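Local coordinates for hypothetical protein PH0435 (PDB 2YV4) that is uncharacterised but carries the C-terminal domain of the Sua5 family, whose members make threonylcarbamoyl-AMP for tRNA modification, at residues Val8-Arg13 with Tyr100-Ala105; Ile37-Tyr42 with Ile77-Glu82; Ala44-Phe49 with Leu65-Lys70. One frame throughout, in Å; residues are numbered along the deposited sequence.

Interaction 1. Residues Val8-Arg13 with Tyr100-Ala105; sequences VVEGPR and YKIVKA
Val-8 to Glu-10 and Ile-102 to Lys-104 pair in parallel register at one margin of the five-stranded sheet, where the C-terminal strand 101-104 is added alongside strand 5-11. Four backbone bonds lace the pair: Val-8 N to Lys-101 O (2.8 Å), Val-103 N to Val-8 O (2.9 Å), Glu-10 N to Val-103 O (3.0 Å) and Ala-105 N to Glu-10 O (2.8 Å). The first two are nearly straight, the later two more bent, at 158° and 159°.

On the face of Val-8 and Glu-10, Val-8 CG2 lies 3.7 Å from Tyr-100 CD2, oblique to the ring. Glu-10 starts with CG between its backbone N and carbonyl carbon (chi1 41°) and brings CD to 3.5 Å from Ile-102 CG2, so that this methyl lies against the carboxylate carbon and aliphatic stem of the acid. Met-91 of helix 86-93 touches Glu-10, Tyr-100 and Ile-102 on this side.

On the other face Val-9 CG2 lies near Val-103 CB, and Val-9 CG1 meets the CB of Ala-105 at 4.1 Å, with helix 13-29 covering Val-9 and Ala-105. Gly-11 has backbone angles suited to glycine, just before Pro-12, which sits at the N-cap position of that helix. Helices on both faces of a parallel sheet give a three-layer alpha/beta/alpha sandwich, with strand 101-104 as an edge strand.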
ATOM      1  N   VAL A   8      -4.577   2.804   2.796  1.00  7.41           N
ATOM      2  CA  VAL A   8      -5.011   2.265   1.516  1.00  8.41           C
ATOM      3  C   VAL A   8      -5.418   3.431   0.616  1.00  7.44           C
ATOM      4  O   VAL A   8      -6.280   4.229   0.981  1.00  6.04           O
ATOM      5  CB  VAL A   8      -6.225   1.327   1.691  1.00  9.70           C
ATOM      6  CG1 VAL A   8      -6.663   0.781   0.332  1.00  9.11           C
ATOM      7  CG2 VAL A   8      -5.877   0.205   2.642  1.00 10.00           C
ATOM      8  N   VAL A   9      -4.786   3.543  -0.550  1.00  8.82           N
ATOM      9  CA  VAL A   9      -5.125   4.610  -1.490  1.00  9.35           C
ATOM     10  C   VAL A   9      -5.953   3.984  -2.612  1.00 11.64           C
ATOM     11  O   VAL A   9      -5.467   3.135  -3.368  1.00  9.21           O
ATOM     12  CB  VAL A   9      -3.865   5.274  -2.074  1.00  7.66           C
ATOM     13  CG1 VAL A   9      -4.260   6.322  -3.120  1.00  9.05           C
ATOM     14  CG2 VAL A   9      -3.069   5.928  -0.951  1.00  7.74           C
ATOM     15  N   GLU A  10      -7.208   4.410  -2.714  1.00 12.58           N
ATOM     16  CA  GLU A  10      -8.127   3.858  -3.704  1.00 15.36           C
ATOM     17  C   GLU A  10      -8.612   4.826  -4.774  1.00 14.41           C
ATOM     18  O   GLU A  10      -8.574   6.047  -4.601  1.00 17.23           O
ATOM     19  CB  GLU A  10      -9.338   3.259  -2.986  1.00 17.93           C
ATOM     20  CG  GLU A  10      -9.816   4.117  -1.833  1.00 22.28           C
ATOM     21  CD  GLU A  10     -11.266   3.878  -1.476  1.00 26.53           C
ATOM     22  OE1 GLU A  10     -11.623   2.730  -1.133  1.00 24.57           O
ATOM     23  OE2 GLU A  10     -12.048   4.852  -1.540  1.00 30.12           O
ATOM     24  N   GLY A  11      -9.093   4.258  -5.872  1.00 15.56           N
ATOM     25  CA  GLY A  11      -9.591   5.055  -6.976  1.00 15.77           C
ATOM     26  C   GLY A  11      -9.103   4.480  -8.289  1.00 16.65           C
ATOM     27  O   GLY A  11      -8.485   3.411  -8.302  1.00 14.56           O
ATOM     28  N   PRO A  12      -9.377   5.147  -9.421  1.00 17.19           N
ATOM     29  CA  PRO A  12      -8.905   4.604 -10.699  1.00 17.38           C
ATOM     30  C   PRO A  12      -7.381   4.575 -10.685  1.00 17.80           C
ATOM     31  O   PRO A  12      -6.749   5.447 -10.080  1.00 15.83           O
ATOM     32  CB  PRO A  12      -9.480   5.582 -11.729  1.00 17.52           C
ATOM     33  CG  PRO A  12      -9.588   6.871 -10.957  1.00 19.23           C
ATOM     34  CD  PRO A  12     -10.112   6.408  -9.615  1.00 18.10           C
ATOM     35  N   ARG A  13      -6.795   3.578 -11.343  1.00 16.93           N
ATOM     36  CA  ARG A  13      -5.345   3.432 -11.367  1.00 19.99           C
ATOM     37  C   ARG A  13      -4.566   4.709 -11.667  1.00 20.85           C
ATOM     38  O   ARG A  13      -3.588   5.015 -10.984  1.00 20.24           O
ATOM     39  CB  ARG A  13      -4.922   2.353 -12.366  1.00 20.46           C
ATOM     40  CG  ARG A  13      -3.408   2.161 -12.406  1.00 24.00           C
ATOM     41  CD  ARG A  13      -2.966   1.176 -13.468  1.00 25.98           C
ATOM     42  NE  ARG A  13      -3.569  -0.139 -13.287  1.00 30.19           N
ATOM     43  CZ  ARG A  13      -4.597  -0.595 -13.993  1.00 31.45           C
ATOM     44  NH1 ARG A  13      -5.143   0.162 -14.938  1.00 31.77           N
ATOM     45  NH2 ARG A  13      -5.078  -1.807 -13.754  1.00 31.14           N
ATOM     46  N   TYR A 100      -6.951   0.670   9.659  1.00 14.36           N
ATOM     47  CA  TYR A 100      -6.272   1.268   8.518  1.00 12.19           C
ATOM     48  C   TYR A 100      -6.990   2.512   8.020  1.00 11.00           C
ATOM     49  O   TYR A 100      -8.187   2.683   8.226  1.00  9.90           O
ATOM     50  CB  TYR A 100      -6.103   0.261   7.368  1.00 10.81           C
ATOM     51  CG  TYR A 100      -7.377  -0.239   6.715  1.00 10.77           C
ATOM     52  CD1 TYR A 100      -7.944  -1.452   7.095  1.00  9.28           C
ATOM     53  CD2 TYR A 100      -7.989   0.479   5.686  1.00 11.31           C
ATOM     54  CE1 TYR A 100      -9.082  -1.947   6.464  1.00 10.89           C
ATOM     55  CE2 TYR A 100      -9.136  -0.005   5.052  1.00 12.73           C
ATOM     56  CZ  TYR A 100      -9.673  -1.223   5.448  1.00 11.95           C
ATOM     57  OH  TYR A 100     -10.799  -1.722   4.830  1.00 11.44           O
ATOM     58  N   LYS A 101      -6.236   3.397   7.383  1.00 10.76           N
ATOM     59  CA  LYS A 101      -6.783   4.634   6.850  1.00  8.81           C
ATOM     60  C   LYS A 101      -7.107   4.464   5.373  1.00  8.68           C
ATOM     61  O   LYS A 101      -6.447   3.704   4.668  1.00  7.78           O
ATOM     62  CB  LYS A 101      -5.760   5.755   7.019  1.00  9.62           C
ATOM     63  CG  LYS A 101      -6.180   7.107   6.462  1.00  8.07           C
ATOM     64  CD  LYS A 101      -5.022   8.093   6.640  1.00 10.90           C
ATOM     65  CE  LYS A 101      -5.405   9.509   6.269  1.00 11.18           C
ATOM     66  NZ  LYS A 101      -4.231  10.414   6.378  1.00 12.50           N
ATOM     67  N   ILE A 102      -8.127   5.171   4.908  1.00  8.36           N
ATOM     68  CA  ILE A 102      -8.505   5.099   3.505  1.00 10.71           C
ATOM     69  C   ILE A 102      -8.402   6.492   2.906  1.00 11.75           C
ATOM     70  O   ILE A 102      -9.016   7.438   3.400  1.00 10.23           O
ATOM     71  CB  ILE A 102      -9.944   4.578   3.324  1.00 11.76           C
ATOM     72  CG1 ILE A 102     -10.044   3.149   3.862  1.00 13.61           C
ATOM     73  CG2 ILE A 102     -10.336   4.618   1.849  1.00 12.22           C
ATOM     74  CD1 ILE A 102     -11.434   2.560   3.774  1.00 17.75           C
ATOM     75  N   VAL A 103      -7.615   6.605   1.844  1.00 10.47           N
ATOM     76  CA  VAL A 103      -7.414   7.873   1.161  1.00 14.01           C
ATOM     77  C   VAL A 103      -7.919   7.777  -0.271  1.00 15.71           C
ATOM     78  O   VAL A 103      -7.491   6.907  -1.031  1.00 15.03           O
ATOM     79  CB  VAL A 103      -5.922   8.256   1.133  1.00 12.74           C
ATOM     80  CG1 VAL A 103      -5.734   9.566   0.391  1.00 15.48           C
ATOM     81  CG2 VAL A 103      -5.391   8.375   2.550  1.00 14.54           C
ATOM     82  N   LYS A 104      -8.842   8.665  -0.626  1.00 16.38           N
ATOM     83  CA  LYS A 104      -9.403   8.701  -1.971  1.00 18.25           C
ATOM     84  C   LYS A 104      -8.382   9.356  -2.895  1.00 18.52           C
ATOM     85  O   LYS A 104      -7.921  10.462  -2.624  1.00 19.32           O
ATOM     86  CB  LYS A 104     -10.702   9.512  -1.970  1.00 20.37           C
ATOM     87  CG  LYS A 104     -11.294   9.765  -3.351  1.00 22.43           C
ATOM     88  CD  LYS A 104     -12.552  10.619  -3.252  1.00 23.44           C
ATOM     89  CE  LYS A 104     -13.156  10.880  -4.625  1.00 24.84           C
ATOM     90  NZ  LYS A 104     -14.404  11.691  -4.523  1.00 23.69           N
ATOM     91  N   ALA A 105      -8.033   8.679  -3.986  1.00 18.96           N
ATOM     92  CA  ALA A 105      -7.051   9.216  -4.926  1.00 20.10           C
ATOM     93  C   ALA A 105      -7.587  10.420  -5.697  1.00 21.86           C
ATOM     94  O   ALA A 105      -8.824  10.563  -5.786  1.00 21.51           O
ATOM     95  CB  ALA A 105      -6.617   8.133  -5.903  1.00 17.51           C
ATOM     96  OXT ALA A 105      -6.754  11.195  -6.215  1.00 23.44           O
TER

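Interaction 2. Residues Ile37-Tyr42 with Ile77-Glu82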
ATOM      1  N   ILE A  37       3.025  -1.281  -1.005  1.00  4.23           N
ATOM      2  CA  ILE A  37       2.651  -2.619  -1.428  1.00  4.87           C
ATOM      3  C   ILE A  37       1.740  -2.286  -2.604  1.00  5.80           C
ATOM      4  O   ILE A  37       0.607  -1.841  -2.413  1.00  5.13           O
ATOM      5  CB  ILE A  37       1.846  -3.379  -0.356  1.00  6.25           C
ATOM      6  CG1 ILE A  37       2.669  -3.514   0.927  1.00  7.90           C
ATOM      7  CG2 ILE A  37       1.481  -4.765  -0.876  1.00  7.49           C
ATOM      8  CD1 ILE A  37       1.930  -4.239   2.047  1.00  9.06           C
ATOM      9  N   GLY A  38       2.251  -2.460  -3.821  1.00  5.73           N
ATOM     10  CA  GLY A  38       1.458  -2.137  -4.993  1.00  6.37           C
ATOM     11  C   GLY A  38       2.042  -2.670  -6.285  1.00  7.75           C
ATOM     12  O   GLY A  38       2.697  -3.713  -6.289  1.00  9.16           O
ATOM     13  N   SER A  39       1.809  -1.952  -7.380  1.00  9.44           N
ATOM     14  CA  SER A  39       2.298  -2.360  -8.695  1.00 10.84           C
ATOM     15  C   SER A  39       3.699  -1.814  -8.987  1.00 13.03           C
ATOM     16  O   SER A  39       4.384  -2.297  -9.894  1.00 10.55           O
ATOM     17  CB  SER A  39       1.319  -1.903  -9.780  1.00 11.64           C
ATOM     18  OG  SER A  39       1.140  -0.498  -9.744  1.00 13.59           O
ATOM     19  N   GLU A  40       4.107  -0.799  -8.227  1.00 12.21           N
ATOM     20  CA  GLU A  40       5.432  -0.190  -8.356  1.00 13.05           C
ATOM     21  C   GLU A  40       5.781   0.561  -7.069  1.00 12.29           C
ATOM     22  O   GLU A  40       4.914   0.799  -6.233  1.00 11.18           O
ATOM     23  CB  GLU A  40       5.501   0.747  -9.566  1.00 16.28           C
ATOM     24  CG  GLU A  40       4.485   1.867  -9.571  1.00 17.73           C
ATOM     25  CD  GLU A  40       4.612   2.737 -10.805  1.00 21.69           C
ATOM     26  OE1 GLU A  40       5.679   3.357 -10.983  1.00 23.43           O
ATOM     27  OE2 GLU A  40       3.650   2.795 -11.601  1.00 22.04           O
ATOM     28  N   SER A  41       7.045   0.941  -6.918  1.00 11.45           N
ATOM     29  CA  SER A  41       7.510   1.605  -5.704  1.00  9.93           C
ATOM     30  C   SER A  41       7.127   3.055  -5.492  1.00 10.65           C
ATOM     31  O   SER A  41       6.934   3.474  -4.353  1.00 10.40           O
ATOM     32  CB  SER A  41       9.031   1.514  -5.612  1.00 10.78           C
ATOM     33  OG  SER A  41       9.630   2.470  -6.471  1.00  9.39           O
ATOM     34  N   TYR A  42       7.034   3.827  -6.571  1.00 11.50           N
ATOM     35  CA  TYR A  42       6.716   5.247  -6.452  1.00 11.66           C
ATOM     36  C   TYR A  42       7.827   5.864  -5.610  1.00 13.50           C
ATOM     37  O   TYR A  42       7.638   6.877  -4.932  1.00 12.84           O
ATOM     38  CB  TYR A  42       5.365   5.439  -5.767  1.00 12.75           C
ATOM     39  CG  TYR A  42       4.240   4.725  -6.472  1.00 13.27           C
ATOM     40  CD1 TYR A  42       3.768   5.169  -7.708  1.00 14.17           C
ATOM     41  CD2 TYR A  42       3.664   3.585  -5.916  1.00 13.48           C
ATOM     42  CE1 TYR A  42       2.743   4.485  -8.377  1.00 15.65           C
ATOM     43  CE2 TYR A  42       2.648   2.898  -6.567  1.00 12.51           C
ATOM     44  CZ  TYR A  42       2.193   3.350  -7.796  1.00 12.83           C
ATOM     45  OH  TYR A  42       1.207   2.646  -8.445  1.00 12.83           O
ATOM     46  N   ILE A  77       1.784   1.999   2.564  1.00  6.08           N
ATOM     47  CA  ILE A  77       0.715   2.432   1.672  1.00  4.99           C
ATOM     48  C   ILE A  77       0.362   1.239   0.804  1.00  4.96           C
ATOM     49  O   ILE A  77       1.227   0.672   0.135  1.00  2.17           O
ATOM     50  CB  ILE A  77       1.165   3.590   0.761  1.00  5.77           C
ATOM     51  CG1 ILE A  77       1.538   4.808   1.614  1.00  6.90           C
ATOM     52  CG2 ILE A  77       0.051   3.936  -0.229  1.00  5.90           C
ATOM     53  CD1 ILE A  77       2.167   5.950   0.816  1.00  9.13           C
ATOM     54  N   ALA A  78      -0.902   0.833   0.844  1.00  4.74           N
ATOM     55  CA  ALA A  78      -1.353  -0.291   0.037  1.00  5.68           C
ATOM     56  C   ALA A  78      -2.145   0.277  -1.128  1.00  5.97           C
ATOM     57  O   ALA A  78      -3.124   0.987  -0.934  1.00  7.31           O
ATOM     58  CB  ALA A  78      -2.227  -1.231   0.870  1.00  6.12           C
ATOM     59  N   GLU A  79      -1.692  -0.027  -2.335  1.00  8.39           N
ATOM     60  CA  GLU A  79      -2.329   0.434  -3.563  1.00  9.87           C
ATOM     61  C   GLU A  79      -3.671  -0.285  -3.741  1.00 11.40           C
ATOM     62  O   GLU A  79      -3.708  -1.510  -3.802  1.00 10.97           O
ATOM     63  CB  GLU A  79      -1.400   0.119  -4.734  1.00 11.33           C
ATOM     64  CG  GLU A  79      -1.762   0.738  -6.059  1.00 12.28           C
ATOM     65  CD  GLU A  79      -0.754   0.365  -7.131  1.00 15.17           C
ATOM     66  OE1 GLU A  79       0.459   0.575  -6.897  1.00 14.51           O
ATOM     67  OE2 GLU A  79      -1.169  -0.140  -8.198  1.00 13.72           O
ATOM     68  N   GLY A  80      -4.764   0.473  -3.815  1.00 10.71           N
ATOM     69  CA  GLY A  80      -6.075  -0.136  -3.985  1.00 12.06           C
ATOM     70  C   GLY A  80      -6.823   0.402  -5.196  1.00 13.57           C
ATOM     71  O   GLY A  80      -7.771   1.178  -5.046  1.00 13.93           O
ATOM     72  N   VAL A  81      -6.411  -0.010  -6.394  1.00 12.33           N
ATOM     73  CA  VAL A  81      -7.050   0.471  -7.616  1.00 13.09           C
ATOM     74  C   VAL A  81      -8.420  -0.165  -7.849  1.00 15.09           C
ATOM     75  O   VAL A  81      -8.679  -1.292  -7.416  1.00 11.81           O
ATOM     76  CB  VAL A  81      -6.153   0.236  -8.864  1.00 13.16           C
ATOM     77  CG1 VAL A  81      -4.770   0.857  -8.629  1.00 12.67           C
ATOM     78  CG2 VAL A  81      -6.034  -1.258  -9.167  1.00 10.48           C
ATOM     79  N   GLU A  82      -9.297   0.573  -8.526  1.00 15.57           N
ATOM     80  CA  GLU A  82     -10.644   0.091  -8.813  1.00 17.83           C
ATOM     81  C   GLU A  82     -10.606  -1.032  -9.838  1.00 17.72           C
ATOM     82  O   GLU A  82     -11.318  -2.024  -9.707  1.00 17.28           O
ATOM     83  CB  GLU A  82     -11.516   1.232  -9.346  1.00 21.67           C
ATOM     84  CG  GLU A  82     -11.599   2.424  -8.411  1.00 27.07           C
ATOM     85  CD  GLU A  82     -12.485   3.528  -8.950  1.00 29.79           C
ATOM     86  OE1 GLU A  82     -12.302   3.923 -10.121  1.00 33.41           O
ATOM     87  OE2 GLU A  82     -13.360   4.006  -8.200  1.00 33.63           O
TER
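Glu-79 is gripped by Ser-39 and Tyr-42, which bring three donors from the loop after strand 34-38. Its OE1 accepts Tyr-42 OH at 2.7 Å and Ser-39 N at 2.9 Å, the two donors coming from opposite faces of the carboxylate plane and well out of it. OE2 takes Ser-39 OG at 2.8 Å on its syn lone pair. Ser-39 thus holds both carboxylate oxygens, through its backbone N and its OG, while OE1 sits at the edge of the Tyr-42 ring, in its plane; ring and carboxylate are turned 67° apart.

Glu-79 gets there by an extended stem, CG anti to the backbone N (chi1 -169°), which passes close by Gly-38: Gly-38 CA lies 3.5 Å from Glu-79 OE1, with no side chain between them. Glu-40 CG covers one face of the Tyr-42 ring. Lys-17 of helix 13-29 hydrogen-bonds to Ser-39 OG and Tyr-42 OH and forms a salt bridge with Glu-40 OE2; its positive charge probably helps to stabilise the buried carboxylate.

Behind this network the strands are joined by Ile-37 N to Ile-77 O and Glu-79 N to Ile-37 O, both 2.9 Å, about the parallel bridge of Ile-37 with Ala-78. Helix 54-70 packs on Ile-37, and Val-16 and Ile-20 of helix 13-29 touch Glu-79. The polar cluster lies at the C-terminal ends of adjacent parallel strands, the edge where alpha/beta folds commonly place their functional loops.

Interaction 3. Residues Ala44-Phe49 with Leu65-Lys70; sequences ADEFFF and LRYMDK
The rings of Phe-48 and Tyr-67 meet obliquely, their centroids 5.6 Å apart and their planes at 50°. Phe-48 CD1 makes the approach, 3.6 Å from Tyr-67 CG and almost as near to Tyr-67 CB. The far end of the tyrosine lies by Glu-46: Tyr-67 OH donates to Glu-46 OE1 at 3.2 Å, nearly along the C-O axis, and the ring stands 63° from the carboxylate. The ring of Phe-47 has Phe-49 N over one face, offset toward its rim.

Strand 46-49 is an edge strand of the parallel sheet. Residues 65-70, the C-terminal end of helix 54-70, run almost antiparallel to it at 165°, with the axes 8.9 Å apart, and cover this face as in an alpha/beta/alpha sandwich. Between the two, selenomethionine Met-68 bends at chi2 to bring SE 3.8 Å from Glu-46 CB; its CE lies 3.7 Å from Phe-48 CB. This selenomethionine also touches Ile-37 and Val-76 of the inner strands. Lys-63 and Ala-64 of the same helix add to the cover on Phe-48, while Glu-46 OE2 has a long, weak ion pair with Lys-33.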
ATOM      1  N   ALA A  44       9.287   4.692  -2.878  1.00 10.58           N
ATOM      2  CA  ALA A  44       9.173   4.574  -1.433  1.00  9.81           C
ATOM      3  C   ALA A  44      10.507   4.009  -0.944  1.00  8.38           C
ATOM      4  O   ALA A  44      11.381   3.699  -1.753  1.00  7.12           O
ATOM      5  CB  ALA A  44       8.041   3.634  -1.070  1.00  9.93           C
ATOM      6  N   ASP A  45      10.668   3.884   0.371  1.00  7.76           N
ATOM      7  CA  ASP A  45      11.903   3.335   0.936  1.00  8.67           C
ATOM      8  C   ASP A  45      11.907   1.814   0.811  1.00  8.83           C
ATOM      9  O   ASP A  45      12.964   1.185   0.805  1.00  8.30           O
ATOM     10  CB  ASP A  45      12.030   3.693   2.418  1.00  8.98           C
ATOM     11  CG  ASP A  45      12.146   5.177   2.650  1.00 10.24           C
ATOM     12  OD1 ASP A  45      13.072   5.797   2.084  1.00 14.28           O
ATOM     13  OD2 ASP A  45      11.313   5.722   3.397  1.00  8.40           O
ATOM     14  N   GLU A  46      10.716   1.231   0.721  1.00  8.19           N
ATOM     15  CA  GLU A  46      10.576  -0.219   0.621  1.00  8.88           C
ATOM     16  C   GLU A  46       9.444  -0.566  -0.332  1.00  8.77           C
ATOM     17  O   GLU A  46       8.450   0.154  -0.415  1.00  7.37           O
ATOM     18  CB  GLU A  46      10.258  -0.811   1.996  1.00 10.77           C
ATOM     19  CG  GLU A  46      11.297  -0.530   3.083  1.00 10.39           C
ATOM     20  CD  GLU A  46      12.518  -1.419   2.964  1.00 12.45           C
ATOM     21  OE1 GLU A  46      12.457  -2.422   2.220  1.00 12.55           O
ATOM     22  OE2 GLU A  46      13.533  -1.123   3.624  1.00 15.04           O
ATOM     23  N   PHE A  47       9.585  -1.677  -1.044  1.00  7.23           N
ATOM     24  CA  PHE A  47       8.543  -2.084  -1.974  1.00  8.92           C
ATOM     25  C   PHE A  47       8.313  -3.590  -1.968  1.00  9.41           C
ATOM     26  O   PHE A  47       9.247  -4.375  -1.809  1.00 10.25           O
ATOM     27  CB  PHE A  47       8.883  -1.622  -3.398  1.00  7.47           C
ATOM     28  CG  PHE A  47       7.948  -2.166  -4.449  1.00  9.95           C
ATOM     29  CD1 PHE A  47       8.346  -3.204  -5.283  1.00 11.70           C
ATOM     30  CD2 PHE A  47       6.647  -1.683  -4.560  1.00 10.87           C
ATOM     31  CE1 PHE A  47       7.461  -3.758  -6.210  1.00 12.73           C
ATOM     32  CE2 PHE A  47       5.756  -2.229  -5.481  1.00 10.73           C
ATOM     33  CZ  PHE A  47       6.161  -3.266  -6.306  1.00 11.14           C
ATOM     34  N   PHE A  48       7.054  -3.982  -2.124  1.00  7.79           N
ATOM     35  CA  PHE A  48       6.685  -5.393  -2.182  1.00  9.62           C
ATOM     36  C   PHE A  48       5.504  -5.446  -3.142  1.00 10.27           C
ATOM     37  O   PHE A  48       4.551  -4.677  -3.003  1.00  8.42           O
ATOM     38  CB  PHE A  48       6.266  -5.911  -0.804  1.00  8.74           C
ATOM     39  CG  PHE A  48       6.265  -7.421  -0.691  1.00  9.62           C
ATOM     40  CD1 PHE A  48       7.280  -8.080   0.001  1.00 11.19           C
ATOM     41  CD2 PHE A  48       5.244  -8.177  -1.260  1.00  8.90           C
ATOM     42  CE1 PHE A  48       7.276  -9.473   0.129  1.00 12.12           C
ATOM     43  CE2 PHE A  48       5.230  -9.570  -1.140  1.00 13.35           C
ATOM     44  CZ  PHE A  48       6.247 -10.219  -0.443  1.00 10.42           C
ATOM     45  N   PHE A  49       5.579  -6.335  -4.125  1.00  9.95           N
ATOM     46  CA  PHE A  49       4.523  -6.470  -5.119  1.00 11.60           C
ATOM     47  C   PHE A  49       3.192  -6.953  -4.537  1.00 10.89           C
ATOM     48  O   PHE A  49       3.132  -7.971  -3.843  1.00 11.32           O
ATOM     49  CB  PHE A  49       4.986  -7.418  -6.232  1.00 15.11           C
ATOM     50  CG  PHE A  49       3.984  -7.590  -7.333  1.00 16.30           C
ATOM     51  CD1 PHE A  49       3.424  -6.481  -7.957  1.00 17.84           C
ATOM     52  CD2 PHE A  49       3.611  -8.861  -7.762  1.00 17.48           C
ATOM     53  CE1 PHE A  49       2.505  -6.636  -8.995  1.00 19.11           C
ATOM     54  CE2 PHE A  49       2.695  -9.025  -8.798  1.00 15.41           C
ATOM     55  CZ  PHE A  49       2.142  -7.912  -9.413  1.00 16.73           C
ATOM     56  N   LEU A  65       3.030  -7.342   4.333  1.00  9.14           N
ATOM     57  CA  LEU A  65       3.019  -6.584   5.581  1.00  9.84           C
ATOM     58  C   LEU A  65       4.089  -7.089   6.559  1.00 11.44           C
ATOM     59  O   LEU A  65       4.689  -6.303   7.293  1.00 12.10           O
ATOM     60  CB  LEU A  65       1.630  -6.654   6.219  1.00 10.84           C
ATOM     61  CG  LEU A  65       0.526  -5.907   5.454  1.00 11.84           C
ATOM     62  CD1 LEU A  65      -0.847  -6.319   5.959  1.00 10.55           C
ATOM     63  CD2 LEU A  65       0.741  -4.407   5.606  1.00 11.70           C
ATOM     64  N   ARG A  66       4.334  -8.394   6.574  1.00 12.55           N
ATOM     65  CA  ARG A  66       5.355  -8.926   7.473  1.00 14.06           C
ATOM     66  C   ARG A  66       6.713  -8.410   7.013  1.00 10.83           C
ATOM     67  O   ARG A  66       7.580  -8.095   7.828  1.00  9.78           O
ATOM     68  CB  ARG A  66       5.340 -10.459   7.481  1.00 14.55           C
ATOM     69  CG  ARG A  66       4.056 -11.046   8.035  1.00 20.46           C
ATOM     70  CD  ARG A  66       4.169 -12.543   8.265  1.00 24.59           C
ATOM     71  NE  ARG A  66       2.854 -13.157   8.430  1.00 29.37           N
ATOM     72  CZ  ARG A  66       2.094 -13.574   7.420  1.00 31.53           C
ATOM     73  NH1 ARG A  66       2.524 -13.450   6.172  1.00 32.02           N
ATOM     74  NH2 ARG A  66       0.899 -14.105   7.654  1.00 33.35           N
ATOM     75  N   TYR A  67       6.887  -8.325   5.698  1.00  9.27           N
ATOM     76  CA  TYR A  67       8.131  -7.823   5.125  1.00  8.80           C
ATOM     77  C   TYR A  67       8.340  -6.384   5.587  1.00 10.25           C
ATOM     78  O   TYR A  67       9.438  -6.002   6.000  1.00  8.50           O
ATOM     79  CB  TYR A  67       8.066  -7.850   3.595  1.00 10.72           C
ATOM     80  CG  TYR A  67       9.283  -7.253   2.935  1.00 10.40           C
ATOM     81  CD1 TYR A  67      10.449  -8.003   2.771  1.00 11.93           C
ATOM     82  CD2 TYR A  67       9.296  -5.914   2.539  1.00 10.60           C
ATOM     83  CE1 TYR A  67      11.598  -7.436   2.240  1.00 12.69           C
ATOM     84  CE2 TYR A  67      10.438  -5.335   2.009  1.00 11.90           C
ATOM     85  CZ  TYR A  67      11.589  -6.098   1.865  1.00 14.70           C
ATOM     86  OH  TYR A  67      12.741  -5.517   1.380  1.00 12.93           O
HETATM   87  N   MSE A  68       7.275  -5.591   5.521  1.00 10.55           N
HETATM   88  CA  MSE A  68       7.335  -4.192   5.923  1.00 10.03           C
HETATM   89  C   MSE A  68       7.713  -4.015   7.389  1.00 10.60           C
HETATM   90  O   MSE A  68       8.534  -3.161   7.727  1.00  8.90           O
HETATM   91  CB  MSE A  68       6.000  -3.507   5.646  1.00  9.03           C
HETATM   92  CG  MSE A  68       5.683  -3.359   4.168  1.00 11.74           C
HETATM   93 SE   MSE A  68       7.055  -2.370   3.217  1.00 19.04          SE
HETATM   94  CE  MSE A  68       6.694  -3.002   1.413  1.00 12.37           C
ATOM     95  N   ASP A  69       7.115  -4.810   8.267  1.00 11.12           N
ATOM     96  CA  ASP A  69       7.444  -4.689   9.681  1.00 15.49           C
ATOM     97  C   ASP A  69       8.876  -5.136   9.954  1.00 15.88           C
ATOM     98  O   ASP A  69       9.578  -4.521  10.756  1.00 16.64           O
ATOM     99  CB  ASP A  69       6.460  -5.483  10.541  1.00 18.43           C
ATOM    100  CG  ASP A  69       5.127  -4.764  10.705  1.00 20.18           C
ATOM    101  OD1 ASP A  69       5.116  -3.513  10.679  1.00 22.12           O
ATOM    102  OD2 ASP A  69       4.099  -5.443  10.873  1.00 23.41           O
ATOM    103  N   LYS A  70       9.312  -6.197   9.281  1.00 16.89           N
ATOM    104  CA  LYS A  70      10.675  -6.684   9.456  1.00 17.32           C
ATOM    105  C   LYS A  70      11.641  -5.578   9.024  1.00 16.98           C
ATOM    106  O   LYS A  70      12.753  -5.466   9.546  1.00 15.66           O
ATOM    107  CB  LYS A  70      10.899  -7.940   8.609  1.00 19.08           C
ATOM    108  CG  LYS A  70      12.295  -8.531   8.719  1.00 22.89           C
ATOM    109  CD  LYS A  70      12.436  -9.760   7.834  1.00 25.76           C
ATOM    110  CE  LYS A  70      13.769 -10.461   8.045  1.00 25.77           C
ATOM    111  NZ  LYS A  70      14.917  -9.570   7.725  1.00 29.21           N
TER

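Overall arrangement
From the N terminus, strand 5-11 leads into helix 13-29 and meets its outer partner only at the chain end, so interaction 1 closes the longest loop, joining strand 5-11 to strand 101-104. Within that loop interaction 2 joins strands 34-38 and 75-81, and within interaction 2 lies interaction 3, which packs the end of helix 54-70 on edge strand 46-49; none cross. All three reach one sheet of strand order 46-49, 34-38, 75-81, 5-11, 101-104. Interaction 2 touches both others: Val-9 O probably accepts a hydrogen bond from Gly-80 N, and Gly-38 N probably bonds Phe-48 O. Interactions 1 and 3 lie at opposite margins, centres about 18 Å apart.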